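Local coordinates for protein acidocalcisomal pyrophosphatase (Trypanosoma brucei brucei, PDB 5CUY) that probably hydrolyses inorganic pyrophosphate to phosphate, as in other family I soluble pyrophosphatases, using magnesium as cofactor, at residues P294-E299 with D328-C333. The protein carries 1 engineered substitution. Numbering follows the deposited sequence.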
loop_
_atom_site.group_PDB
_atom_site.type_symbol
_atom_site.label_atom_id
_atom_site.label_comp_id
_atom_site.label_asym_id
_atom_site.label_seq_id
_atom_site.Cartn_x
_atom_site.Cartn_y
_atom_site.Cartn_z
ATOM N N PRO D 294 31.323 3.109 -12.277
ATOM C CA PRO D 294 30.546 3.053 -11.036
ATOM C C PRO D 294 29.684 1.807 -11.174
ATOM O O PRO D 294 29.386 1.375 -12.300
ATOM C CB PRO D 294 29.724 4.337 -11.092
ATOM C CG PRO D 294 30.585 5.268 -11.843
ATOM C CD PRO D 294 31.076 4.382 -12.969
ATOM N N VAL D 295 29.284 1.217 -10.057
ATOM C CA VAL D 295 28.514 0.003 -10.148
ATOM C C VAL D 295 27.129 0.348 -10.578
ATOM O O VAL D 295 26.567 1.364 -10.162
ATOM C CB VAL D 295 28.469 -0.770 -8.810
ATOM C CG1 VAL D 295 29.667 -0.420 -7.969
ATOM C CG2 VAL D 295 27.170 -0.501 -8.076
ATOM N N ASP D 296 26.566 -0.508 -11.406
ATOM C CA ASP D 296 25.263 -0.248 -11.906
ATOM C C ASP D 296 24.118 -0.740 -11.038
ATOM O O ASP D 296 24.296 -1.536 -10.140
ATOM C CB ASP D 296 25.174 -0.830 -13.318
ATOM C CG ASP D 296 26.054 -0.060 -14.326
ATOM O OD1 ASP D 296 25.793 1.157 -14.563
ATOM O OD2 ASP D 296 27.004 -0.654 -14.875
ATOM N N ALA D 297 22.926 -0.225 -11.255
ATOM C CA ALA D 297 21.824 -0.766 -10.504
ATOM C C ALA D 297 20.566 -0.695 -11.348
ATOM O O ALA D 297 20.489 0.024 -12.341
ATOM C CB ALA D 297 21.638 -0.074 -9.191
ATOM N N VAL D 298 19.600 -1.496 -10.946
ATOM C CA VAL D 298 18.330 -1.593 -11.602
ATOM C C VAL D 298 17.329 -1.394 -10.481
ATOM O O VAL D 298 17.302 -2.179 -9.584
ATOM C CB VAL D 298 18.198 -2.999 -12.193
ATOM C CG1 VAL D 298 16.975 -3.106 -13.076
ATOM C CG2 VAL D 298 19.411 -3.299 -12.994
ATOM N N GLU D 299 16.548 -0.337 -10.456
ATOM C CA GLU D 299 15.609 -0.284 -9.359
ATOM C C GLU D 299 14.252 -0.659 -9.944
ATOM O O GLU D 299 13.777 -0.089 -10.904
ATOM C CB GLU D 299 15.678 1.071 -8.598
ATOM C CG GLU D 299 14.640 2.137 -8.784
ATOM C CD GLU D 299 13.184 1.748 -8.496
ATOM O OE1 GLU D 299 12.818 1.131 -7.465
ATOM O OE2 GLU D 299 12.378 2.120 -9.358
ATOM N N ASP D 328 30.854 -7.311 -14.445
ATOM C CA ASP D 328 29.924 -6.195 -14.563
ATOM C C ASP D 328 28.672 -6.432 -13.692
ATOM O O ASP D 328 27.722 -7.089 -14.096
ATOM C CB ASP D 328 29.573 -6.004 -16.042
ATOM C CG ASP D 328 28.571 -4.879 -16.281
ATOM O OD1 ASP D 328 28.566 -3.844 -15.549
ATOM O OD2 ASP D 328 27.788 -5.028 -17.245
ATOM N N TRP D 329 28.679 -5.884 -12.487
ATOM C CA TRP D 329 27.577 -6.057 -11.553
ATOM C C TRP D 329 26.311 -5.332 -11.882
ATOM O O TRP D 329 26.334 -4.207 -12.360
ATOM C CB TRP D 329 27.973 -5.566 -10.190
ATOM C CG TRP D 329 29.094 -6.244 -9.666
ATOM C CD1 TRP D 329 30.304 -5.701 -9.396
ATOM C CD2 TRP D 329 29.125 -7.590 -9.172
ATOM N NE1 TRP D 329 31.092 -6.607 -8.736
ATOM C CE2 TRP D 329 30.401 -7.782 -8.581
ATOM C CE3 TRP D 329 28.204 -8.645 -9.161
ATOM C CZ2 TRP D 329 30.785 -8.998 -7.973
ATOM C CZ3 TRP D 329 28.578 -9.862 -8.558
ATOM C CH2 TRP D 329 29.862 -10.027 -7.968
ATOM N N LYS D 330 25.201 -5.970 -11.587
ATOM C CA LYS D 330 23.899 -5.365 -11.752
ATOM C C LYS D 330 23.265 -5.466 -10.356
ATOM O O LYS D 330 22.880 -6.564 -9.876
ATOM C CB LYS D 330 23.064 -6.126 -12.767
ATOM C CG LYS D 330 23.700 -6.240 -14.129
ATOM C CD LYS D 330 23.994 -4.875 -14.698
ATOM C CE LYS D 330 25.331 -4.921 -15.402
ATOM N NZ LYS D 330 25.271 -4.242 -16.728
ATOM N N VAL D 331 23.205 -4.342 -9.661
ATOM C CA VAL D 331 22.591 -4.378 -8.361
ATOM C C VAL D 331 21.054 -4.232 -8.469
ATOM O O VAL D 331 20.539 -3.353 -9.178
ATOM C CB VAL D 331 23.192 -3.290 -7.482
ATOM C CG1 VAL D 331 22.405 -3.166 -6.237
ATOM C CG2 VAL D 331 24.631 -3.661 -7.136
ATOM N N VAL D 332 20.326 -5.118 -7.801
ATOM C CA VAL D 332 18.882 -5.050 -7.795
ATOM C C VAL D 332 18.518 -4.286 -6.561
ATOM O O VAL D 332 18.842 -4.717 -5.444
ATOM C CB VAL D 332 18.238 -6.437 -7.668
ATOM C CG1 VAL D 332 16.703 -6.325 -7.621
ATOM C CG2 VAL D 332 18.665 -7.293 -8.804
ATOM N N CYS D 333 17.830 -3.174 -6.730
ATOM C CA CYS D 333 17.421 -2.365 -5.586
ATOM C C CYS D 333 16.015 -1.837 -5.849
ATOM O O CYS D 333 15.438 -2.084 -6.910
ATOM C CB CYS D 333 18.340 -1.171 -5.438
ATOM S SG CYS D 333 18.163 0.001 -6.866
#
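Asp296 and Val298 offer their backbones to Val331 and Cys333 in a parallel pairing that three hydrogen bonds define. Val331 N reaches Asp296 O at 3.0 Å from above the carbonyl plane, 41° out of it. Val298 N returns a bond of 2.7 Å to Val331 O, arriving almost head-on to that carbonyl (C=O...N 174°). Cys333 N donates to Val298 O at 3.1 Å through a nearly straight N-H...O. On the far edge of 296-299, Ala297 and Glu299 turn their backbone bonds to Gly271 and Asn269, while Lys330 forms backbone bonds with Leu319 of strand 310-323; strands 296-299 and 326-335 are therefore both interior in the mixed sheet of the pyrophosphatase domain, whose barrel-like β core carries the metal site. At the N-terminal end of the pairing, Asp296 and Asp328 complete, with Asp291, the observed magnesium site. The carboxylates of Asp296 and Asp328 stand nearly perpendicular, and Asp296 OD2 lies 3.6 Å from Asp328 OD1, a proximity of like charges that the cation would offset. With CG anti to the backbone N (chi1 178°), Asp328 turns its carboxylate toward Lys330, whose NZ donates to OD2 at 2.7 Å from above the carboxylate plane, a hydrogen-bonded salt bridge. The same ammonium is hydrogen-bonded to Tyr270 OH, and its charge probably tempers the acidic cluster. On the face that carries Ala297, Glu299, Val331 and Cys333, Ala297 CB packs 4.0 Å from Val331 CB and also approaches the sulfur of Cys333. Glu299 carries its carboxylate beyond the pairing, where OE1 accepts hydrogen bonds from the backbone N-H groups of Gly301 and Ser335.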